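Local atomic coordinates of serine protease pet (Escherichia coli, PDB entry 4OM9), a protein that is an autotransporter enterotoxin of enteroaggregative Escherichia coli, a secreted serine protease that probably cleaves the host cytoskeletal protein alpha-fodrin. Residues T439-A444 with N466-Y471; V462-N467 with R482-L487; N505-K510 with D584-E589. All blocks are in the same frame, centred on the assembly; numbering follows the deposited sequence.

Contact 1 of 3, residues T439-A444 with N466-Y471; sequences TFKKIA and NNQNNY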
loop_
_atom_site.group_PDB
_atom_site.type_symbol
_atom_site.label_atom_id
_atom_site.label_comp_id
_atom_site.label_asym_id
_atom_site.label_seq_id
_atom_site.Cartn_x
_atom_site.Cartn_y
_atom_site.Cartn_z
ATOM N N THR A 439 9.778 -8.014 -20.817
ATOM C CA THR A 439 9.162 -9.191 -20.237
ATOM C C THR A 439 10.023 -9.750 -19.130
ATOM O O THR A 439 11.231 -9.890 -19.293
ATOM C CB THR A 439 8.964 -10.288 -21.287
ATOM O OG1 THR A 439 8.155 -9.786 -22.361
ATOM C CG2 THR A 439 8.331 -11.523 -20.654
ATOM N N PHE A 440 9.396 -10.063 -18.008
ATOM C CA PHE A 440 10.041 -10.812 -16.953
ATOM C C PHE A 440 9.217 -12.057 -16.644
ATOM O O PHE A 440 7.985 -12.001 -16.556
ATOM C CB PHE A 440 10.179 -9.992 -15.657
ATOM C CG PHE A 440 10.833 -8.642 -15.813
ATOM C CD1 PHE A 440 10.125 -7.564 -16.316
ATOM C CD2 PHE A 440 12.134 -8.429 -15.343
ATOM C CE1 PHE A 440 10.710 -6.314 -16.412
ATOM C CE2 PHE A 440 12.726 -7.186 -15.425
ATOM C CZ PHE A 440 12.013 -6.126 -15.967
ATOM N N LYS A 441 9.885 -13.180 -16.472
ATOM C CA LYS A 441 9.290 -14.278 -15.760
ATOM C C LYS A 441 9.012 -13.798 -14.317
ATOM O O LYS A 441 7.948 -14.055 -13.757
ATOM C CB LYS A 441 10.230 -15.472 -15.776
ATOM C CG LYS A 441 9.627 -16.788 -15.368
ATOM C CD LYS A 441 9.420 -17.702 -16.576
ATOM C CE LYS A 441 9.308 -19.155 -16.114
ATOM N NZ LYS A 441 8.466 -19.292 -14.869
ATOM N N LYS A 442 9.987 -13.079 -13.745
ATOM C CA LYS A 442 9.929 -12.530 -12.383
ATOM C C LYS A 442 10.791 -11.264 -12.267
ATOM O O LYS A 442 11.917 -11.237 -12.767
ATOM C CB LYS A 442 10.405 -13.562 -11.350
ATOM C CG LYS A 442 9.366 -14.592 -10.957
ATOM C CD LYS A 442 9.862 -15.534 -9.866
ATOM C CE LYS A 442 10.851 -16.565 -10.401
ATOM N NZ LYS A 442 10.928 -17.757 -9.505
ATOM N N ILE A 443 10.270 -10.215 -11.630
ATOM C CA ILE A 443 11.119 -9.073 -11.301
ATOM C C ILE A 443 11.811 -9.315 -9.967
ATOM O O ILE A 443 11.139 -9.576 -8.966
ATOM C CB ILE A 443 10.352 -7.763 -11.183
ATOM C CG1 ILE A 443 9.560 -7.479 -12.440
ATOM C CG2 ILE A 443 11.323 -6.626 -10.889
ATOM C CD1 ILE A 443 8.203 -6.773 -12.145
ATOM N N ALA A 444 13.137 -9.218 -9.943
ATOM C CA ALA A 444 13.872 -9.450 -8.709
ATOM C C ALA A 444 14.058 -8.168 -7.885
ATOM O O ALA A 444 15.128 -7.533 -7.909
ATOM C CB ALA A 444 15.209 -10.083 -9.004
ATOM N N ASN A 466 5.185 -12.929 -16.454
ATOM C CA ASN A 466 4.504 -14.185 -16.740
ATOM C C ASN A 466 5.027 -15.352 -15.925
ATOM O O ASN A 466 5.214 -16.440 -16.433
ATOM C CB ASN A 466 4.571 -14.500 -18.243
ATOM C CG ASN A 466 5.962 -14.542 -18.765
ATOM O OD1 ASN A 466 6.921 -14.409 -17.996
ATOM N ND2 ASN A 466 6.110 -14.736 -20.085
ATOM N N ASN A 467 5.238 -15.113 -14.640
ATOM C CA ASN A 467 5.455 -16.197 -13.697
ATOM C C ASN A 467 4.391 -17.305 -13.778
ATOM O O ASN A 467 3.194 -17.046 -14.010
ATOM C CB ASN A 467 5.491 -15.636 -12.286
ATOM C CG ASN A 467 4.251 -14.853 -11.959
ATOM O OD1 ASN A 467 3.993 -13.811 -12.566
ATOM N ND2 ASN A 467 3.463 -15.346 -10.992
ATOM N N GLN A 468 4.835 -18.541 -13.571
ATOM C CA GLN A 468 3.951 -19.695 -13.626
ATOM C C GLN A 468 3.665 -20.229 -12.224
ATOM O O GLN A 468 2.846 -21.133 -12.035
ATOM C CB GLN A 468 4.564 -20.785 -14.499
ATOM C CG GLN A 468 4.828 -20.342 -15.933
ATOM C CD GLN A 468 5.332 -21.477 -16.810
ATOM O OE1 GLN A 468 6.524 -21.570 -17.103
ATOM N NE2 GLN A 468 4.422 -22.350 -17.232
ATOM N N ASN A 469 4.359 -19.669 -11.243
ATOM C CA ASN A 469 4.159 -20.056 -9.865
ATOM C C ASN A 469 3.973 -18.821 -9.034
ATOM O O ASN A 469 4.119 -17.704 -9.538
ATOM C CB ASN A 469 5.339 -20.864 -9.335
ATOM C CG ASN A 469 5.864 -21.860 -10.342
ATOM O OD1 ASN A 469 7.016 -21.764 -10.792
ATOM N ND2 ASN A 469 5.026 -22.832 -10.705
ATOM N N ASN A 470 3.644 -19.035 -7.762
ATOM C CA ASN A 470 3.447 -17.953 -6.821
ATOM C C ASN A 470 4.669 -17.062 -6.762
ATOM O O ASN A 470 5.787 -17.528 -6.514
ATOM C CB ASN A 470 3.151 -18.494 -5.428
ATOM C CG ASN A 470 1.711 -18.934 -5.253
ATOM O OD1 ASN A 470 0.893 -18.866 -6.180
ATOM N ND2 ASN A 470 1.399 -19.405 -4.060
ATOM N N TYR A 471 4.445 -15.780 -7.004
ATOM C CA TYR A 471 5.518 -14.811 -7.006
ATOM C C TYR A 471 4.979 -13.459 -6.542
ATOM O O TYR A 471 3.866 -13.048 -6.923
ATOM C CB TYR A 471 6.165 -14.692 -8.397
ATOM C CG TYR A 471 6.832 -13.350 -8.580
ATOM C CD1 TYR A 471 8.067 -13.067 -7.995
ATOM C CD2 TYR A 471 6.210 -12.350 -9.302
ATOM C CE1 TYR A 471 8.661 -11.814 -8.142
ATOM C CE2 TYR A 471 6.791 -11.120 -9.457
ATOM C CZ TYR A 471 8.013 -10.850 -8.878
ATOM O OH TYR A 471 8.552 -9.599 -9.049
#
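Tyr471 reaches across to Ile443 and Lys442 and ties the two segments together at one end, while Phe440 and Asn466 join them through the backbone at the other. Of the polar links, the phenol OH of Tyr471 donates to Ile443 O at 2.6 Å, in the carbonyl plane and on a lone pair, with a C=O...O angle of 121°; Ile443 CB lies beside the same hydroxyl, 3.3 Å from Tyr471 OH. The bond from CA to CB of Tyr471 points toward segment 439-444, and CG stands anti to the backbone N (chi1 156°). At the far end, Asn466 N donates to Phe440 O at 3.0 Å. Asn467 ND2 donates almost straight to Asn469 O at 2.8 Å, a bond within segment 466-471, across the turn that leads to Tyr471.

Segment 439-444 takes in the end of strand 438-440 and segment 466-471 follows strand 461-465, parallel neighbours in the right-handed beta-helix that forms the stalk of this passenger domain; here the chain turns the corner in two successive coils.

Apolar contact centres on the same tyrosine. The Lys442 chain slides past the ring in the opposite direction, its CG 3.9 Å from the centroid of the Tyr471 ring, a CH-pi contact over one face and offset toward the rim. Ile443 CG1 rests on a face of the Phe440 ring within its own segment.

The outer side is looser. Lys441 bends at chi2 and chi4, and its NZ lies 3.7 Å from Gln468 OE1.

Contact 2 of 3, residues V462-N467 with R482-L487; sequences VLSVNN and RLEHHL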
loop_
_atom_site.group_PDB
_atom_site.type_symbol
_atom_site.label_atom_id
_atom_site.label_comp_id
_atom_site.label_asym_id
_atom_site.label_seq_id
_atom_site.Cartn_x
_atom_site.Cartn_y
_atom_site.Cartn_z
ATOM N N VAL A 462 4.818 -1.813 -22.655
ATOM C CA VAL A 462 4.126 -2.976 -22.120
ATOM C C VAL A 462 5.074 -3.719 -21.207
ATOM O O VAL A 462 6.140 -4.169 -21.636
ATOM C CB VAL A 462 3.630 -3.936 -23.204
ATOM C CG1 VAL A 462 2.939 -5.133 -22.553
ATOM C CG2 VAL A 462 2.703 -3.228 -24.160
ATOM N N LEU A 463 4.690 -3.824 -19.939
ATOM C CA LEU A 463 5.439 -4.618 -18.983
ATOM C C LEU A 463 4.750 -5.975 -18.783
ATOM O O LEU A 463 3.640 -6.048 -18.260
ATOM C CB LEU A 463 5.569 -3.862 -17.669
ATOM C CG LEU A 463 6.018 -4.657 -16.446
ATOM C CD1 LEU A 463 7.435 -5.158 -16.650
ATOM C CD2 LEU A 463 5.933 -3.798 -15.202
ATOM N N SER A 464 5.405 -7.042 -19.222
ATOM C CA SER A 464 4.846 -8.378 -19.101
ATOM C C SER A 464 5.504 -9.146 -17.950
ATOM O O SER A 464 6.741 -9.208 -17.838
ATOM C CB SER A 464 5.010 -9.146 -20.425
ATOM O OG SER A 464 4.429 -8.441 -21.523
ATOM N N VAL A 465 4.685 -9.719 -17.077
ATOM C CA VAL A 465 5.200 -10.562 -16.008
ATOM C C VAL A 465 4.480 -11.872 -16.080
ATOM O O VAL A 465 3.283 -11.929 -15.818
ATOM C CB VAL A 465 4.988 -9.956 -14.615
ATOM C CG1 VAL A 465 5.636 -10.844 -13.560
ATOM C CG2 VAL A 465 5.514 -8.535 -14.565
ATOM N N ASN A 466 5.185 -12.929 -16.454
ATOM C CA ASN A 466 4.504 -14.185 -16.740
ATOM C C ASN A 466 5.027 -15.352 -15.925
ATOM O O ASN A 466 5.214 -16.440 -16.433
ATOM C CB ASN A 466 4.571 -14.500 -18.243
ATOM C CG ASN A 466 5.962 -14.542 -18.765
ATOM O OD1 ASN A 466 6.921 -14.409 -17.996
ATOM N ND2 ASN A 466 6.110 -14.736 -20.085
ATOM N N ASN A 467 5.238 -15.113 -14.640
ATOM C CA ASN A 467 5.455 -16.197 -13.697
ATOM C C ASN A 467 4.391 -17.305 -13.778
ATOM O O ASN A 467 3.194 -17.046 -14.010
ATOM C CB ASN A 467 5.491 -15.636 -12.286
ATOM C CG ASN A 467 4.251 -14.853 -11.959
ATOM O OD1 ASN A 467 3.993 -13.811 -12.566
ATOM N ND2 ASN A 467 3.463 -15.346 -10.992
ATOM N N ARG A 482 1.727 -0.309 -19.498
ATOM C CA ARG A 482 0.627 -1.256 -19.439
ATOM C C ARG A 482 1.195 -2.546 -18.896
ATOM O O ARG A 482 2.285 -2.958 -19.307
ATOM C CB ARG A 482 -0.016 -1.465 -20.808
ATOM C CG ARG A 482 -0.761 -2.767 -20.967
ATOM C CD ARG A 482 -1.261 -2.887 -22.400
ATOM N NE ARG A 482 -1.837 -4.194 -22.702
ATOM C CZ ARG A 482 -3.136 -4.475 -22.656
ATOM N NH1 ARG A 482 -4.017 -3.545 -22.300
ATOM N NH2 ARG A 482 -3.557 -5.693 -22.973
ATOM N N LEU A 483 0.472 -3.160 -17.956
ATOM C CA LEU A 483 0.933 -4.375 -17.292
ATOM C C LEU A 483 0.139 -5.580 -17.742
ATOM O O LEU A 483 -1.084 -5.547 -17.682
ATOM C CB LEU A 483 0.810 -4.234 -15.784
ATOM C CG LEU A 483 1.115 -5.472 -14.937
ATOM C CD1 LEU A 483 2.534 -5.922 -15.117
ATOM C CD2 LEU A 483 0.898 -5.164 -13.487
ATOM N N GLU A 484 0.829 -6.643 -18.160
ATOM C CA GLU A 484 0.170 -7.854 -18.620
ATOM C C GLU A 484 0.644 -9.102 -17.895
ATOM O O GLU A 484 1.827 -9.365 -17.814
ATOM C CB GLU A 484 0.369 -8.039 -20.138
ATOM C CG GLU A 484 -0.194 -6.906 -20.955
ATOM C CD GLU A 484 -0.087 -7.119 -22.447
ATOM O OE1 GLU A 484 0.475 -8.149 -22.872
ATOM O OE2 GLU A 484 -0.565 -6.243 -23.203
ATOM N N HIS A 485 -0.286 -9.896 -17.390
ATOM C CA HIS A 485 0.051 -11.199 -16.824
ATOM C C HIS A 485 -0.669 -12.271 -17.670
ATOM O O HIS A 485 -1.710 -12.763 -17.274
ATOM C CB HIS A 485 -0.355 -11.231 -15.345
ATOM C CG HIS A 485 -0.062 -12.514 -14.634
ATOM N ND1 HIS A 485 1.143 -13.172 -14.735
ATOM C CD2 HIS A 485 -0.808 -13.239 -13.770
ATOM C CE1 HIS A 485 1.123 -14.251 -13.978
ATOM N NE2 HIS A 485 -0.050 -14.316 -13.379
ATOM N N HIS A 486 -0.122 -12.581 -18.855
ATOM C CA HIS A 486 -0.726 -13.515 -19.818
ATOM C C HIS A 486 -0.016 -14.864 -19.880
ATOM O O HIS A 486 1.212 -14.936 -20.000
ATOM C CB HIS A 486 -0.718 -12.927 -21.224
ATOM C CG HIS A 486 -1.476 -11.644 -21.364
ATOM N ND1 HIS A 486 -1.533 -10.953 -22.548
ATOM C CD2 HIS A 486 -2.214 -10.943 -20.467
ATOM C CE1 HIS A 486 -2.286 -9.870 -22.388
ATOM N NE2 HIS A 486 -2.705 -9.842 -21.137
ATOM N N LEU A 487 -0.784 -15.940 -19.822
ATOM C CA LEU A 487 -0.220 -17.260 -20.067
ATOM C C LEU A 487 -1.021 -17.946 -21.162
ATOM O O LEU A 487 -2.185 -17.612 -21.377
ATOM C CB LEU A 487 -0.188 -18.089 -18.789
ATOM C CG LEU A 487 1.017 -17.732 -17.912
ATOM C CD1 LEU A 487 0.973 -18.450 -16.602
ATOM C CD2 LEU A 487 2.279 -18.109 -18.653
HETATM O O HOH W 1 2.234 -10.334 -22.241
#
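CG of His485 is anti to the backbone N (chi1 -180°), and the ring's ND1 meets Val465 O. That bond, 2.7 Å from His485 ND1 to Val465 O, lies close to the ring plane and has the imidazole continue the ladder where main-chain pairing ends. The Asn467 amide crosses the histidine at about a right angle, yet the two planes are only 10° apart; Asn467 OD1 is 3.2 Å from His485 CE1 and is buried without a hydrogen-bonding partner, its ND2 being held by Asn469 O.

Leu463 and Leu483 also place CG anti to N and lie side by side, pointing the same way into the interior. Leu483 CD1 touches Leu463 CG at 3.9 Å and also packs against Val465 CG2.

The reverse face carries Val462, Ser464, Arg482 and Glu484. The Val462 methyl CG1 lies against the carboxylate, 3.6 Å from Glu484 CD. Within segment 482-487, Arg482 NE and Glu484 OE2 are modelled as a salt bridge whose distance is doubtfully short; a water donates to Glu484 OE1 and also bonds Ser464 OG.

Between these faces run three parallel-strand bonds. Leu463 N donates to Arg482 O at 2.6 Å. Glu484 N to Leu463 O and Val465 N to Glu484 O follow. These are adjacent coils of the beta-helix. Strand 461-465 is flanked by 438-440 and strand 481-486 by 506-510, while Leu496 of strand 496-498 packs inside against Val465, Asn467 and His485.

Contact 3 of 3, residues N505-K510 with D584-E589; sequences NSISIK and DNLNIE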
loop_
_atom_site.group_PDB
_atom_site.type_symbol
_atom_site.label_atom_id
_atom_site.label_comp_id
_atom_site.label_asym_id
_atom_site.label_seq_id
_atom_site.Cartn_x
_atom_site.Cartn_y
_atom_site.Cartn_z
ATOM N N ASN A 505 -1.658 2.564 -17.007
ATOM C CA ASN A 505 -2.701 2.891 -17.966
ATOM C C ASN A 505 -3.770 1.817 -17.910
ATOM O O ASN A 505 -4.946 2.110 -17.769
ATOM C CB ASN A 505 -2.140 3.005 -19.383
ATOM C CG ASN A 505 -0.963 3.965 -19.472
ATOM O OD1 ASN A 505 -0.921 4.980 -18.782
ATOM N ND2 ASN A 505 0.003 3.637 -20.323
ATOM N N SER A 506 -3.343 0.564 -17.989
ATOM C CA SER A 506 -4.278 -0.544 -17.970
ATOM C C SER A 506 -3.568 -1.799 -17.531
ATOM O O SER A 506 -2.344 -1.836 -17.458
ATOM C CB SER A 506 -4.929 -0.761 -19.343
ATOM O OG SER A 506 -3.979 -1.200 -20.303
ATOM N N ILE A 507 -4.351 -2.824 -17.225
ATOM C CA ILE A 507 -3.810 -4.086 -16.755
ATOM C C ILE A 507 -4.591 -5.199 -17.418
ATOM O O ILE A 507 -5.824 -5.169 -17.448
ATOM C CB ILE A 507 -3.900 -4.233 -15.219
ATOM C CG1 ILE A 507 -3.003 -3.218 -14.504
ATOM C CG2 ILE A 507 -3.520 -5.636 -14.799
ATOM C CD1 ILE A 507 -3.215 -3.179 -12.977
ATOM N N SER A 508 -3.883 -6.181 -17.955
ATOM C CA SER A 508 -4.555 -7.271 -18.637
ATOM C C SER A 508 -4.060 -8.616 -18.130
ATOM O O SER A 508 -2.860 -8.854 -18.027
ATOM C CB SER A 508 -4.364 -7.154 -20.144
ATOM O OG SER A 508 -4.294 -8.437 -20.715
ATOM N N ILE A 509 -5.020 -9.478 -17.819
ATOM C CA ILE A 509 -4.798 -10.755 -17.170
ATOM C C ILE A 509 -5.469 -11.867 -17.945
ATOM O O ILE A 509 -6.678 -11.846 -18.119
ATOM C CB ILE A 509 -5.385 -10.774 -15.774
ATOM C CG1 ILE A 509 -5.121 -9.455 -15.060
ATOM C CG2 ILE A 509 -4.854 -11.953 -15.008
ATOM C CD1 ILE A 509 -3.697 -9.294 -14.641
ATOM N N LYS A 510 -4.697 -12.850 -18.387
ATOM C CA LYS A 510 -5.257 -13.970 -19.123
ATOM C C LYS A 510 -4.671 -15.259 -18.593
ATOM O O LYS A 510 -3.443 -15.400 -18.514
ATOM C CB LYS A 510 -4.986 -13.830 -20.622
ATOM C CG LYS A 510 -5.648 -12.622 -21.245
ATOM C CD LYS A 510 -5.174 -12.379 -22.677
ATOM C CE LYS A 510 -5.318 -10.906 -23.030
ATOM N NZ LYS A 510 -5.872 -10.682 -24.386
ATOM N N ASP A 584 -6.856 2.717 -15.602
ATOM C CA ASP A 584 -8.046 3.038 -16.367
ATOM C C ASP A 584 -8.897 1.792 -16.502
ATOM O O ASP A 584 -10.101 1.822 -16.247
ATOM C CB ASP A 584 -7.691 3.605 -17.737
ATOM C CG ASP A 584 -7.036 4.951 -17.629
ATOM O OD1 ASP A 584 -7.416 5.691 -16.695
ATOM O OD2 ASP A 584 -6.136 5.262 -18.448
ATOM N N ASN A 585 -8.250 0.690 -16.856
ATOM C CA ASN A 585 -8.956 -0.558 -17.057
ATOM C C ASN A 585 -8.153 -1.793 -16.671
ATOM O O ASN A 585 -6.976 -1.912 -16.983
ATOM C CB ASN A 585 -9.394 -0.680 -18.521
ATOM C CG ASN A 585 -10.375 0.403 -18.925
ATOM O OD1 ASN A 585 -11.569 0.310 -18.637
ATOM N ND2 ASN A 585 -9.877 1.441 -19.589
ATOM N N LEU A 586 -8.807 -2.702 -15.972
ATOM C CA LEU A 586 -8.312 -4.055 -15.824
ATOM C C LEU A 586 -9.175 -5.004 -16.661
ATOM O O LEU A 586 -10.406 -5.046 -16.494
ATOM C CB LEU A 586 -8.337 -4.492 -14.356
ATOM C CG LEU A 586 -7.501 -5.733 -14.051
ATOM C CD1 LEU A 586 -6.983 -5.683 -12.625
ATOM C CD2 LEU A 586 -8.272 -6.990 -14.272
ATOM N N ASN A 587 -8.532 -5.776 -17.532
ATOM C CA ASN A 587 -9.208 -6.878 -18.203
ATOM C C ASN A 587 -8.739 -8.242 -17.674
ATOM O O ASN A 587 -7.532 -8.499 -17.592
ATOM C CB ASN A 587 -8.989 -6.791 -19.713
ATOM C CG ASN A 587 -9.670 -7.930 -20.471
ATOM O OD1 ASN A 587 -10.905 -8.001 -20.553
ATOM N ND2 ASN A 587 -8.861 -8.831 -21.028
ATOM N N ILE A 588 -9.688 -9.109 -17.314
ATOM C CA ILE A 588 -9.381 -10.489 -16.908
ATOM C C ILE A 588 -10.084 -11.484 -17.801
ATOM O O ILE A 588 -11.278 -11.354 -18.042
ATOM C CB ILE A 588 -9.851 -10.848 -15.480
ATOM C CG1 ILE A 588 -10.661 -9.721 -14.849
ATOM C CG2 ILE A 588 -8.728 -11.418 -14.607
ATOM C CD1 ILE A 588 -11.014 -10.022 -13.403
ATOM N N GLU A 589 -9.365 -12.509 -18.234
ATOM C CA GLU A 589 -9.983 -13.598 -18.960
ATOM C C GLU A 589 -9.627 -14.930 -18.305
ATOM O O GLU A 589 -8.468 -15.191 -18.007
ATOM C CB GLU A 589 -9.568 -13.559 -20.434
ATOM C CG GLU A 589 -9.887 -12.213 -21.062
ATOM C CD GLU A 589 -9.776 -12.174 -22.570
ATOM O OE1 GLU A 589 -9.134 -13.063 -23.183
ATOM O OE2 GLU A 589 -10.346 -11.225 -23.139
HETATM O O HOH W 2 -3.952 6.661 -18.962
#
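Ile509 and Ile588 lie side by side within the beta-helix, pointing the same way into its core, with Ile509 CB 3.6 Å from Ile588 CG2. Their strands, 506-510 and 585-589, run parallel in adjoining positions on one face of the solenoid, only 5° apart; the chain turns a corner at Asn505 and at Asp584, where each segment enters this face.

The inner face is the tight one. Ile507 CG2 meets Leu586 CG and CD1, and Ile509 CG1 meets Leu586 CD2, the two isoleucines crossing the leucine at a slant. CG of Leu586 is anti to its backbone N (chi1 -164°), and from there its two methyls diverge to serve one isoleucine each. Leu514 and Met516 of strand 514-520 and Leu593 of strand 592-595 pack against this row from inside. Four regular backbone bonds hold the strands in register, from Ile507 N to Asn585 O through to Glu589 N to Ile509 O, the latter 2.8 Å.

The outer face is polar and more loosely joined. Lys510 and Glu589 lie side by side, but Lys510 NZ stays 4.2 Å from Glu589 OE1, beyond a salt bridge; Glu589 OE2 instead pairs with Lys608 of the following coil. Ser506 OG is held from the preceding coil by Arg482.

At the corner, Asp584 N donates to Asn505 O at 3.0 Å from above the carbonyl plane, 41° out of it, and beside this bond a water donates to Asp584 OD2 at 2.6 Å.

From the N terminus, strand 438-440 and its corner come first. Contact 1 closes the loop that returns to 466-471, and contact 2 opens inside that loop, at 462-467, and closes beyond it at 482-487; the two therefore overlap in chain order and share Asn466 and Asn467. Contact 3 follows in series and closes a much longer excursion of 73 residues, including helices 543-550 and 552-558, before the chain rejoins the stack. Neighbouring contacts touch: Phe440 N meets Ser464 O, and His485 N meets Ser508 O, both probable hydrogen bonds. Contacts 1 and 3 do not touch, their centres about 17 Å apart, with contact 2 bridging them along the beta-helix.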